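PDB 3CX3: lipoprotein, which binds zinc and, by homology with the solute-binding components of ABC transporters, probably serves zinc uptake as a surface lipoprotein of Streptococcus pneumoniae. Local coordinates for residues Arg35-Ser40 with Ala50-Ala55; Thr95-Pro100 with Leu190-Gly195; Glu217-Val222 with Lys246-Gly251. All blocks are in the same frame, centred on the assembly; numbering follows the deposited sequence.

How the contacts relate
The three contacts follow one another along the chain and none touches another. Contact 1 lies in the lobe of the first parallel sheet, and contact 3 in that of the second. Their centres are 39 Å apart. Contact 2 ties a loop that follows the first sheet to a helix of the second lobe. Its centre is 31 Å from that of contact 1 and 24 Å from that of contact 3. The zinc ligands are spread along the chain: His44 falls between the segments of contact 1, His120 and His184 between those of contact 2, and Glu259 after contact 3. The Glu97 side chain of contact 2 is about 12 Å from the zinc ion.

Contact 1 of 3, residues Arg35-Ser40 with Ala50-Ala55; sequences RMIQSS and ANDIAA
Asp52, on the first turns of helix 50-58, reaches across to Ile37 and Ser39, which follow strand 33-36. Its carboxylate is the centre of the contact. CG stands anti to the carbonyl carbon and beside the backbone N (chi1 -66°), which puts the carboxylate before the strand end. The second torsion (chi2 127°) then turns OD2 to Ile37 and OD1 to Ser39.

On the Ile37 side the touching group is the CG2 methyl, 3.7 Å from Asp52 OD2 and 3.8 Å from Asp52 CG. The two side chains run at a slant to each other. The first torsion of Ile37 (chi1 -81°) decides which branch touches: CG2 takes the place anti to the backbone N and meets the carboxylate, while CG1 lies beside that N. Ile37 is buried and also packs on Phe46 and Val14.

On the other side Ser39 CB comes 3.6 Å from Asp52 OD1. Ser39 OG is 3.5 Å from Asp52 OD1, and no hydrogen bond forms. Asp52 OD1 has a hydrogen bond to a residue adjoining one of the segments. Asp52 N is hydrogen-bonded to Ser49 OG, just before the helix. The backbone model from Met36 to Ser39 is strained, so fine detail there is doubtful.

The 125 Å² buried here joins the end of an edge strand to the start of the next helix. The loop between them carries the zinc ligand His44. Strand 33-36, helix 50-58 and strand 61-64 form a beta-alpha-beta crossover, with strand 12-15 lying between the two strands in the sheet.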
ATOM      1  N   ARG A  35     -16.205   6.227  -1.412  1.00 61.20           N
ATOM      2  CA  ARG A  35     -15.568   7.084  -0.418  1.00 62.22           C
ATOM      3  C   ARG A  35     -14.633   6.290   0.507  1.00 62.41           C
ATOM      4  O   ARG A  35     -14.716   5.061   0.596  1.00 62.04           O
ATOM      5  CB  ARG A  35     -16.615   7.871   0.380  1.00 62.39           C
ATOM      6  CG  ARG A  35     -18.005   7.263   0.358  1.00 64.43           C
ATOM      7  CD  ARG A  35     -18.880   7.879   1.421  1.00 68.44           C
ATOM      8  NE  ARG A  35     -19.493   9.120   0.963  1.00 71.66           N
ATOM      9  CZ  ARG A  35     -20.801   9.276   0.779  1.00 73.45           C
ATOM     10  NH1 ARG A  35     -21.627   8.265   1.028  1.00 73.62           N
ATOM     11  NH2 ARG A  35     -21.283  10.442   0.354  1.00 74.26           N
HETATM   12  N   MSE A  36     -13.744   7.009   1.188  1.00 62.97           N
HETATM   13  CA  MSE A  36     -12.662   6.397   1.953  1.00 63.82           C
HETATM   14  C   MSE A  36     -12.861   6.670   3.449  1.00 63.65           C
HETATM   15  O   MSE A  36     -13.310   7.757   3.790  1.00 63.24           O
HETATM   16  CB  MSE A  36     -11.346   6.987   1.458  1.00 64.16           C
HETATM   17  CG  MSE A  36     -10.100   6.336   2.008  1.00 67.44           C
HETATM   18 SE   MSE A  36      -8.544   7.359   1.465  1.00 74.12          SE
HETATM   19  CE  MSE A  36      -7.542   7.227   3.137  1.00 74.26           C
ATOM     20  N   ILE A  37     -12.541   5.707   4.330  1.00 63.73           N
ATOM     21  CA  ILE A  37     -12.795   5.852   5.786  1.00 63.96           C
ATOM     22  C   ILE A  37     -12.183   7.135   6.345  1.00 65.55           C
ATOM     23  O   ILE A  37     -12.582   7.610   7.424  1.00 65.60           O
ATOM     24  CB  ILE A  37     -12.389   4.610   6.640  1.00 63.41           C
ATOM     25  CG1 ILE A  37     -13.474   3.548   6.584  1.00 62.56           C
ATOM     26  CG2 ILE A  37     -12.237   4.963   8.097  1.00 62.24           C
ATOM     27  CD1 ILE A  37     -13.129   2.277   7.342  1.00 61.89           C
ATOM     28  N   GLN A  38     -11.220   7.684   5.601  1.00 67.11           N
ATOM     29  CA  GLN A  38     -10.831   9.093   5.725  1.00 68.99           C
ATOM     30  C   GLN A  38     -11.201   9.723   7.074  1.00 70.07           C
ATOM     31  O   GLN A  38     -11.838  10.788   7.143  1.00 70.33           O
ATOM     32  CB  GLN A  38     -11.401   9.932   4.551  1.00 69.06           C
ATOM     33  CG  GLN A  38     -12.943   9.893   4.388  1.00 69.43           C
ATOM     34  CD  GLN A  38     -13.481  10.842   3.319  1.00 69.43           C
ATOM     35  OE1 GLN A  38     -13.600  10.475   2.142  1.00 69.10           O
ATOM     36  NE2 GLN A  38     -13.818  12.067   3.730  1.00 68.13           N
ATOM     37  N   SER A  39     -10.828   9.038   8.148  1.00 71.17           N
ATOM     38  CA  SER A  39     -10.801   9.669   9.457  1.00 71.71           C
ATOM     39  C   SER A  39      -9.417  10.334   9.508  1.00 71.60           C
ATOM     40  O   SER A  39      -9.284  11.480   9.971  1.00 71.85           O
ATOM     41  CB  SER A  39     -11.000   8.630  10.576  1.00 72.00           C
ATOM     42  OG  SER A  39     -11.404   9.225  11.802  1.00 71.74           O
ATOM     43  N   SER A  40      -8.424   9.607   8.974  1.00 70.71           N
ATOM     44  CA  SER A  40      -7.003  10.008   8.896  1.00 69.54           C
ATOM     45  C   SER A  40      -6.230   9.684  10.174  1.00 68.18           C
ATOM     46  O   SER A  40      -6.766   9.810  11.281  1.00 68.32           O
ATOM     47  CB  SER A  40      -6.829  11.484   8.497  1.00 69.72           C
ATOM     48  OG  SER A  40      -5.516  11.743   8.033  1.00 69.51           O
ATOM     49  N   ALA A  50     -16.505   4.835  16.624  1.00 54.99           N
ATOM     50  CA  ALA A  50     -17.896   4.355  16.564  1.00 56.16           C
ATOM     51  C   ALA A  50     -18.609   4.865  15.311  1.00 57.01           C
ATOM     52  O   ALA A  50     -19.540   4.234  14.803  1.00 57.06           O
ATOM     53  CB  ALA A  50     -18.647   4.781  17.804  1.00 56.06           C
ATOM     54  N   ASN A  51     -18.146   6.014  14.824  1.00 57.94           N
ATOM     55  CA  ASN A  51     -18.723   6.719  13.680  1.00 58.66           C
ATOM     56  C   ASN A  51     -18.420   6.001  12.370  1.00 58.08           C
ATOM     57  O   ASN A  51     -19.314   5.791  11.551  1.00 57.94           O
ATOM     58  CB  ASN A  51     -18.118   8.123  13.625  1.00 59.46           C
ATOM     59  CG  ASN A  51     -19.149   9.205  13.496  1.00 61.47           C
ATOM     60  OD1 ASN A  51     -20.015   9.372  14.365  1.00 62.51           O
ATOM     61  ND2 ASN A  51     -19.049   9.979  12.419  1.00 63.52           N
ATOM     62  N   ASP A  52     -17.147   5.635  12.200  1.00 57.24           N
ATOM     63  CA  ASP A  52     -16.644   4.933  11.025  1.00 56.29           C
ATOM     64  C   ASP A  52     -17.250   3.548  10.949  1.00 55.44           C
ATOM     65  O   ASP A  52     -17.629   3.078   9.870  1.00 55.37           O
ATOM     66  CB  ASP A  52     -15.115   4.815  11.099  1.00 56.60           C
ATOM     67  CG  ASP A  52     -14.410   6.164  11.011  1.00 57.38           C
ATOM     68  OD1 ASP A  52     -13.580   6.453  11.903  1.00 57.80           O
ATOM     69  OD2 ASP A  52     -14.674   6.931  10.049  1.00 58.13           O
ATOM     70  N   ILE A  53     -17.324   2.897  12.106  1.00 54.46           N
ATOM     71  CA  ILE A  53     -17.997   1.617  12.241  1.00 53.94           C
ATOM     72  C   ILE A  53     -19.436   1.724  11.741  1.00 53.50           C
ATOM     73  O   ILE A  53     -19.869   0.906  10.941  1.00 53.92           O
ATOM     74  CB  ILE A  53     -17.993   1.126  13.715  1.00 54.00           C
ATOM     75  CG1 ILE A  53     -16.563   0.923  14.236  1.00 53.45           C
ATOM     76  CG2 ILE A  53     -18.824  -0.152  13.871  1.00 53.91           C
ATOM     77  CD1 ILE A  53     -15.832  -0.287  13.650  1.00 53.54           C
ATOM     78  N   ALA A  54     -20.164   2.730  12.215  1.00 52.93           N
ATOM     79  CA  ALA A  54     -21.553   2.921  11.819  1.00 52.87           C
ATOM     80  C   ALA A  54     -21.663   3.314  10.340  1.00 52.81           C
ATOM     81  O   ALA A  54     -22.597   2.889   9.655  1.00 53.10           O
ATOM     82  CB  ALA A  54     -22.231   3.942  12.708  1.00 52.60           C
ATOM     83  N   ALA A  55     -20.705   4.112   9.863  1.00 51.71           N
ATOM     84  CA  ALA A  55     -20.591   4.461   8.452  1.00 50.53           C
ATOM     85  C   ALA A  55     -20.318   3.241   7.565  1.00 49.62           C
ATOM     86  O   ALA A  55     -20.768   3.215   6.419  1.00 49.36           O
ATOM     87  CB  ALA A  55     -19.516   5.513   8.250  1.00 50.81           C
TER

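Contact 2 of 3, residues Thr95-Pro100 with Leu190-Gly195; sequences TLERVP and LAKRFG
Lys192 NZ meets Glu97 OE2 in a salt bridge of 3.3 Å, whose hydrogen bond is weak. It is the one polar link between these segments. The fold is the two-lobed one of ABC-type solute-binding proteins, each lobe built on a parallel sheet. Segment 95-100 lies in the long loop after strand 86-89 of the first sheet. Segment 190-195 lies at the end of helix 188-193, in the second lobe.

The two side chains come at each other from opposite directions, and their CA atoms are 10.9 Å apart. Glu97 CG sits between its own backbone N and carbonyl carbon (chi1 76°). From there the chain runs out extended and carries the carboxylate to the helix. Lys192 leaves the helix stretched, then turns at its last two torsions (chi3 -100°, chi4 88°). The bend lays its aliphatic end against the same oxygen: Lys192 CD and Lys192 CE each lie 3.5 Å from Glu97 OE2.

The contact is at the surface, so solvent would probably weaken the attraction of the two charges. Glu97 has firmer partners at the start of the helix. Its OE1 is hydrogen-bonded to Ser188 OG, which holds the carboxylate from its other oxygen. Its backbone N bonds Tyr189 OH. Nearby, Arg193 forms salt bridges with Asp124 and Glu126, a second set of charged links between helix 188-193 and the chain around helix 125-142.

The ammonium group is not shared evenly by the carboxylate: Lys192 NZ is 3.8 Å from Glu97 OE1, farther than from OE2.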
ATOM      1  N   THR A  95      -0.939 -14.698  -1.563  1.00 45.73           N
ATOM      2  CA  THR A  95       0.007 -15.310  -0.648  1.00 45.39           C
ATOM      3  C   THR A  95       1.020 -14.252  -0.217  1.00 45.44           C
ATOM      4  O   THR A  95       1.725 -13.702  -1.059  1.00 44.95           O
ATOM      5  CB  THR A  95       0.679 -16.589  -1.287  1.00 44.99           C
ATOM      6  OG1 THR A  95       2.082 -16.401  -1.463  1.00 44.17           O
ATOM      7  CG2 THR A  95       0.059 -16.920  -2.644  1.00 44.80           C
ATOM      8  N   LEU A  96       1.063 -13.961   1.088  1.00 45.81           N
ATOM      9  CA  LEU A  96       1.966 -12.936   1.665  1.00 45.79           C
ATOM     10  C   LEU A  96       3.236 -13.523   2.281  1.00 47.00           C
ATOM     11  O   LEU A  96       3.201 -14.560   2.951  1.00 46.56           O
ATOM     12  CB  LEU A  96       1.249 -12.086   2.732  1.00 44.86           C
ATOM     13  CG  LEU A  96      -0.122 -11.418   2.544  1.00 42.19           C
ATOM     14  CD1 LEU A  96      -0.603 -10.841   3.860  1.00 37.85           C
ATOM     15  CD2 LEU A  96      -0.120 -10.342   1.480  1.00 40.14           C
ATOM     16  N   GLU A  97       4.356 -12.841   2.078  1.00 49.16           N
ATOM     17  CA  GLU A  97       5.627 -13.305   2.642  1.00 51.44           C
ATOM     18  C   GLU A  97       5.735 -13.002   4.144  1.00 52.94           C
ATOM     19  O   GLU A  97       5.355 -11.920   4.607  1.00 52.63           O
ATOM     20  CB  GLU A  97       6.854 -12.818   1.816  1.00 51.64           C
ATOM     21  CG  GLU A  97       7.290 -11.340   1.969  1.00 52.91           C
ATOM     22  CD  GLU A  97       8.098 -10.789   0.757  1.00 54.72           C
ATOM     23  OE1 GLU A  97       8.423  -9.575   0.767  1.00 52.99           O
ATOM     24  OE2 GLU A  97       8.395 -11.547  -0.204  1.00 55.53           O
ATOM     25  N   ARG A  98       6.229 -13.992   4.882  1.00 54.85           N
ATOM     26  CA  ARG A  98       6.391 -13.940   6.335  1.00 57.06           C
ATOM     27  C   ARG A  98       7.468 -12.929   6.776  1.00 57.87           C
ATOM     28  O   ARG A  98       8.503 -12.787   6.112  1.00 57.79           O
ATOM     29  CB  ARG A  98       6.730 -15.340   6.845  1.00 56.94           C
ATOM     30  CG  ARG A  98       6.436 -15.560   8.310  1.00 60.82           C
ATOM     31  CD  ARG A  98       6.916 -16.931   8.767  1.00 67.14           C
ATOM     32  NE  ARG A  98       7.421 -16.939  10.147  1.00 72.02           N
ATOM     33  CZ  ARG A  98       8.589 -17.460  10.533  1.00 73.90           C
ATOM     34  NH1 ARG A  98       9.400 -18.048   9.660  1.00 74.57           N
ATOM     35  NH2 ARG A  98       8.938 -17.413  11.809  1.00 74.93           N
ATOM     36  N   VAL A  99       7.206 -12.232   7.890  1.00 58.98           N
ATOM     37  CA  VAL A  99       8.136 -11.242   8.454  1.00 60.07           C
ATOM     38  C   VAL A  99       9.420 -11.942   8.898  1.00 60.90           C
ATOM     39  O   VAL A  99       9.397 -12.759   9.821  1.00 61.54           O
ATOM     40  CB  VAL A  99       7.519 -10.422   9.622  1.00 59.90           C
ATOM     41  CG1 VAL A  99       8.574  -9.555  10.306  1.00 58.75           C
ATOM     42  CG2 VAL A  99       6.382  -9.559   9.115  1.00 59.43           C
ATOM     43  N   PRO A 100      10.540 -11.598   8.241  1.00 60.40           N
ATOM     44  CA  PRO A 100      11.709 -12.452   8.115  1.00 58.37           C
ATOM     45  C   PRO A 100      12.473 -12.864   9.367  1.00 55.84           C
ATOM     46  O   PRO A 100      12.061 -12.622  10.508  1.00 55.62           O
ATOM     47  CB  PRO A 100      12.616 -11.671   7.150  1.00 59.04           C
ATOM     48  CG  PRO A 100      11.679 -10.727   6.435  1.00 60.71           C
ATOM     49  CD  PRO A 100      10.733 -10.330   7.517  1.00 61.12           C
ATOM     50  N   LEU A 190       8.289  -4.631  -3.626  1.00 44.78           N
ATOM     51  CA  LEU A 190       8.903  -3.915  -4.725  1.00 46.61           C
ATOM     52  C   LEU A 190      10.327  -4.433  -4.872  1.00 47.69           C
ATOM     53  O   LEU A 190      10.617  -5.167  -5.808  1.00 48.06           O
ATOM     54  CB  LEU A 190       8.878  -2.399  -4.483  1.00 46.69           C
ATOM     55  CG  LEU A 190       9.205  -1.474  -5.671  1.00 47.51           C
ATOM     56  CD1 LEU A 190       8.724  -0.041  -5.404  1.00 46.08           C
ATOM     57  CD2 LEU A 190      10.714  -1.495  -5.973  1.00 47.85           C
ATOM     58  N   ALA A 191      11.186  -4.101  -3.912  1.00 49.36           N
ATOM     59  CA  ALA A 191      12.594  -4.506  -3.926  1.00 51.30           C
ATOM     60  C   ALA A 191      12.847  -5.906  -4.506  1.00 52.90           C
ATOM     61  O   ALA A 191      13.751  -6.084  -5.339  1.00 53.10           O
ATOM     62  CB  ALA A 191      13.182  -4.410  -2.524  1.00 50.91           C
ATOM     63  N   LYS A 192      12.048  -6.880  -4.055  1.00 54.37           N
ATOM     64  CA  LYS A 192      12.229  -8.283  -4.408  1.00 55.52           C
ATOM     65  C   LYS A 192      11.856  -8.504  -5.863  1.00 56.20           C
ATOM     66  O   LYS A 192      12.529  -9.260  -6.563  1.00 56.79           O
ATOM     67  CB  LYS A 192      11.415  -9.192  -3.481  1.00 55.57           C
ATOM     68  CG  LYS A 192      11.617 -10.689  -3.703  1.00 56.05           C
ATOM     69  CD  LYS A 192      10.795 -11.531  -2.721  1.00 57.00           C
ATOM     70  CE  LYS A 192      11.627 -12.039  -1.546  1.00 56.54           C
ATOM     71  NZ  LYS A 192      11.666 -11.078  -0.410  1.00 57.91           N
ATOM     72  N   ARG A 193      10.806  -7.836  -6.333  1.00 56.65           N
ATOM     73  CA  ARG A 193      10.480  -7.909  -7.759  1.00 56.88           C
ATOM     74  C   ARG A 193      11.566  -7.281  -8.655  1.00 56.72           C
ATOM     75  O   ARG A 193      11.543  -7.432  -9.879  1.00 56.14           O
ATOM     76  CB  ARG A 193       9.104  -7.321  -8.077  1.00 57.02           C
ATOM     77  CG  ARG A 193       8.746  -7.513  -9.555  1.00 58.01           C
ATOM     78  CD  ARG A 193       7.283  -7.698  -9.813  1.00 60.77           C
ATOM     79  NE  ARG A 193       6.690  -8.811  -9.071  1.00 62.61           N
ATOM     80  CZ  ARG A 193       6.659 -10.076  -9.483  1.00 64.18           C
ATOM     81  NH1 ARG A 193       7.203 -10.429 -10.646  1.00 63.48           N
ATOM     82  NH2 ARG A 193       6.079 -10.995  -8.719  1.00 64.61           N
ATOM     83  N   PHE A 194      12.532  -6.603  -8.050  1.00 56.67           N
ATOM     84  CA  PHE A 194      13.509  -5.898  -8.856  1.00 56.62           C
ATOM     85  C   PHE A 194      14.970  -6.197  -8.541  1.00 56.50           C
ATOM     86  O   PHE A 194      15.864  -5.472  -8.968  1.00 56.51           O
ATOM     87  CB  PHE A 194      13.189  -4.404  -8.838  1.00 56.58           C
ATOM     88  CG  PHE A 194      11.937  -4.068  -9.577  1.00 56.67           C
ATOM     89  CD1 PHE A 194      10.767  -3.782  -8.891  1.00 57.10           C
ATOM     90  CD2 PHE A 194      11.918  -4.072 -10.970  1.00 57.30           C
ATOM     91  CE1 PHE A 194       9.591  -3.470  -9.580  1.00 57.92           C
ATOM     92  CE2 PHE A 194      10.752  -3.769 -11.674  1.00 58.30           C
ATOM     93  CZ  PHE A 194       9.582  -3.469 -10.977  1.00 58.51           C
ATOM     94  N   GLY A 195      15.209  -7.288  -7.821  1.00 56.53           N
ATOM     95  CA  GLY A 195      16.567  -7.714  -7.499  1.00 56.35           C
ATOM     96  C   GLY A 195      17.209  -6.878  -6.414  1.00 56.37           C
ATOM     97  O   GLY A 195      18.226  -7.269  -5.839  1.00 56.66           O
TER

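Contact 3 of 3, residues Glu217-Val222 with Lys246-Gly251; sequences EIQEFV and KSTGVG
Helix 213-224 and the loop that leads into edge strand 252-254 meet here, at the surface of the lobe built on the second parallel sheet. The helix is the crossover of a beta-alpha-beta unit, between parallel strands 198-200 and 230-232. The loop follows helix 239-245 in the next crossover, from strand 230-232 to strand 252-254. Gln219 on the helix faces Ser247 and Thr248 on the loop. The contact is made by van der Waals packing, and no hydrogen bond crosses it.

Thr248 supplies the closest approach. Its CG2 methyl rests 3.7 Å from the backbone oxygen of Gln219 and 3.9 Å from Gln219 NE2. It therefore sits against both the helix backbone and the end of the Gln219 side chain. The two side chains cross at a slant. The torsions explain which branch touches: Thr248 OG1 is anti to the backbone N (chi1 -154°), while CG2 takes the place between that N and the carbonyl carbon.

The Gln219 side chain starts out alongside the loop, and its extended end then draws nearer. The middle of that chain passes Ser247, with Gln219 CG 4.1 Å from Ser247 OG. This hydroxyl makes a weak hydrogen bond to Leu244 O, at the end of helix 239-245. Farther along, Val222 faces the loop near Gly249 without close contact. Gly251 then pairs by backbone hydrogen bonding with Ile230, where the loop joins the sheet.

The approach of Ser247 to Gln219 is packing alone: Gln219 NE2 is 4.1 Å from Ser247 OG and not hydrogen-bonded to it.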
ATOM      1  N   GLU A 217      23.335  -0.895  14.287  1.00 56.87           N
ATOM      2  CA  GLU A 217      23.460  -1.803  13.150  1.00 57.49           C
ATOM      3  C   GLU A 217      23.074  -1.124  11.842  1.00 57.79           C
ATOM      4  O   GLU A 217      23.859  -1.124  10.887  1.00 58.05           O
ATOM      5  CB  GLU A 217      22.552  -3.002  13.325  1.00 57.36           C
ATOM      6  CG  GLU A 217      22.837  -3.862  14.529  1.00 58.98           C
ATOM      7  CD  GLU A 217      21.720  -4.860  14.771  1.00 61.06           C
ATOM      8  OE1 GLU A 217      20.548  -4.541  14.444  1.00 60.66           O
ATOM      9  OE2 GLU A 217      22.018  -5.962  15.282  1.00 62.12           O
ATOM     10  N   ILE A 218      21.868  -0.550  11.786  1.00 58.23           N
ATOM     11  CA  ILE A 218      21.427   0.096  10.555  1.00 58.30           C
ATOM     12  C   ILE A 218      22.430   1.197  10.221  1.00 59.13           C
ATOM     13  O   ILE A 218      22.737   1.400   9.054  1.00 59.34           O
ATOM     14  CB  ILE A 218      19.907   0.592  10.528  1.00 58.06           C
ATOM     15  CG1 ILE A 218      19.783   2.118  10.590  1.00 57.83           C
ATOM     16  CG2 ILE A 218      18.982  -0.149  11.529  1.00 57.48           C
ATOM     17  CD1 ILE A 218      19.767   2.771   9.202  1.00 57.07           C
ATOM     18  N   GLN A 219      22.956   1.869  11.245  1.00 60.32           N
ATOM     19  CA  GLN A 219      23.972   2.912  11.062  1.00 61.84           C
ATOM     20  C   GLN A 219      25.148   2.451  10.217  1.00 62.15           C
ATOM     21  O   GLN A 219      25.661   3.213   9.402  1.00 62.70           O
ATOM     22  CB  GLN A 219      24.514   3.387  12.406  1.00 62.03           C
ATOM     23  CG  GLN A 219      23.923   4.681  12.918  1.00 64.39           C
ATOM     24  CD  GLN A 219      24.630   5.170  14.176  1.00 67.09           C
ATOM     25  OE1 GLN A 219      24.057   5.140  15.270  1.00 68.08           O
ATOM     26  NE2 GLN A 219      25.890   5.609  14.029  1.00 67.14           N
ATOM     27  N   GLU A 220      25.570   1.204  10.422  1.00 62.47           N
ATOM     28  CA  GLU A 220      26.771   0.654   9.791  1.00 62.71           C
ATOM     29  C   GLU A 220      26.444  -0.043   8.499  1.00 61.94           C
ATOM     30  O   GLU A 220      27.306  -0.201   7.635  1.00 62.04           O
ATOM     31  CB  GLU A 220      27.493  -0.288  10.754  1.00 63.29           C
ATOM     32  CG  GLU A 220      28.531   0.460  11.594  1.00 66.26           C
ATOM     33  CD  GLU A 220      28.426   0.174  13.079  1.00 69.05           C
ATOM     34  OE1 GLU A 220      28.318  -1.022  13.446  1.00 69.74           O
ATOM     35  OE2 GLU A 220      28.464   1.155  13.872  1.00 69.07           O
ATOM     36  N   PHE A 221      25.185  -0.457   8.392  1.00 60.67           N
ATOM     37  CA  PHE A 221      24.595  -0.951   7.167  1.00 59.13           C
ATOM     38  C   PHE A 221      24.655   0.106   6.070  1.00 58.96           C
ATOM     39  O   PHE A 221      24.922  -0.197   4.906  1.00 58.74           O
ATOM     40  CB  PHE A 221      23.138  -1.330   7.440  1.00 58.86           C
ATOM     41  CG  PHE A 221      22.451  -1.939   6.270  1.00 57.30           C
ATOM     42  CD1 PHE A 221      22.365  -3.323   6.151  1.00 57.19           C
ATOM     43  CD2 PHE A 221      21.906  -1.136   5.277  1.00 55.71           C
ATOM     44  CE1 PHE A 221      21.730  -3.912   5.062  1.00 57.11           C
ATOM     45  CE2 PHE A 221      21.279  -1.698   4.187  1.00 57.30           C
ATOM     46  CZ  PHE A 221      21.188  -3.101   4.074  1.00 57.25           C
ATOM     47  N   VAL A 222      24.379   1.346   6.459  1.00 59.14           N
ATOM     48  CA  VAL A 222      24.458   2.506   5.585  1.00 59.57           C
ATOM     49  C   VAL A 222      25.887   2.644   5.066  1.00 60.61           C
ATOM     50  O   VAL A 222      26.113   3.031   3.911  1.00 60.48           O
ATOM     51  CB  VAL A 222      24.045   3.781   6.368  1.00 59.43           C
ATOM     52  CG1 VAL A 222      24.061   5.026   5.477  1.00 59.51           C
ATOM     53  CG2 VAL A 222      22.667   3.599   6.982  1.00 59.30           C
ATOM     54  N   LYS A 246      21.597  13.022  10.605  1.00 82.53           N
ATOM     55  CA  LYS A 246      22.051  13.696  11.826  1.00 83.22           C
ATOM     56  C   LYS A 246      22.794  12.743  12.780  1.00 83.47           C
ATOM     57  O   LYS A 246      22.673  12.838  14.013  1.00 83.49           O
ATOM     58  CB  LYS A 246      20.864  14.391  12.516  1.00 83.48           C
ATOM     59  CG  LYS A 246      20.110  15.363  11.596  1.00 84.71           C
ATOM     60  CD  LYS A 246      18.926  16.047  12.287  1.00 86.53           C
ATOM     61  CE  LYS A 246      18.355  17.189  11.425  1.00 87.45           C
ATOM     62  NZ  LYS A 246      17.736  16.731  10.130  1.00 87.91           N
ATOM     63  N   SER A 247      23.543  11.821  12.176  1.00 84.03           N
ATOM     64  CA  SER A 247      24.516  10.973  12.854  1.00 85.14           C
ATOM     65  C   SER A 247      25.636  10.732  11.841  1.00 86.49           C
ATOM     66  O   SER A 247      26.139  11.694  11.247  1.00 86.71           O
ATOM     67  CB  SER A 247      23.885   9.659  13.346  1.00 84.93           C
ATOM     68  OG  SER A 247      23.795   8.686  12.315  1.00 84.55           O
ATOM     69  N   THR A 248      26.018   9.470  11.630  1.00 88.23           N
ATOM     70  CA  THR A 248      27.012   9.135  10.609  1.00 89.84           C
ATOM     71  C   THR A 248      26.347   9.170   9.224  1.00 90.10           C
ATOM     72  O   THR A 248      25.167   8.822   9.078  1.00 90.25           O
ATOM     73  CB  THR A 248      27.746   7.770  10.906  1.00 90.12           C
ATOM     74  OG1 THR A 248      29.054   7.764  10.302  1.00 90.29           O
ATOM     75  CG2 THR A 248      26.937   6.557  10.410  1.00 90.67           C
ATOM     76  N   GLY A 249      27.096   9.626   8.224  1.00 90.14           N
ATOM     77  CA  GLY A 249      26.587   9.715   6.864  1.00 90.00           C
ATOM     78  C   GLY A 249      25.818  10.982   6.537  1.00 89.63           C
ATOM     79  O   GLY A 249      25.852  11.964   7.289  1.00 89.52           O
ATOM     80  N   VAL A 250      25.125  10.937   5.396  1.00 89.11           N
ATOM     81  CA  VAL A 250      24.447  12.091   4.788  1.00 88.32           C
ATOM     82  C   VAL A 250      23.196  11.663   3.985  1.00 86.14           C
ATOM     83  O   VAL A 250      22.942  10.467   3.812  1.00 85.92           O
ATOM     84  CB  VAL A 250      25.411  12.900   3.839  1.00 88.65           C
ATOM     85  CG1 VAL A 250      26.699  13.310   4.548  1.00 88.96           C
ATOM     86  CG2 VAL A 250      25.738  12.117   2.560  1.00 89.44           C
ATOM     87  N   GLY A 251      22.419  12.645   3.521  1.00 83.34           N
ATOM     88  CA  GLY A 251      21.424  12.450   2.457  1.00 79.68           C
ATOM     89  C   GLY A 251      20.019  11.991   2.816  1.00 77.24           C
ATOM     90  O   GLY A 251      19.835  10.878   3.303  1.00 77.10           O
TER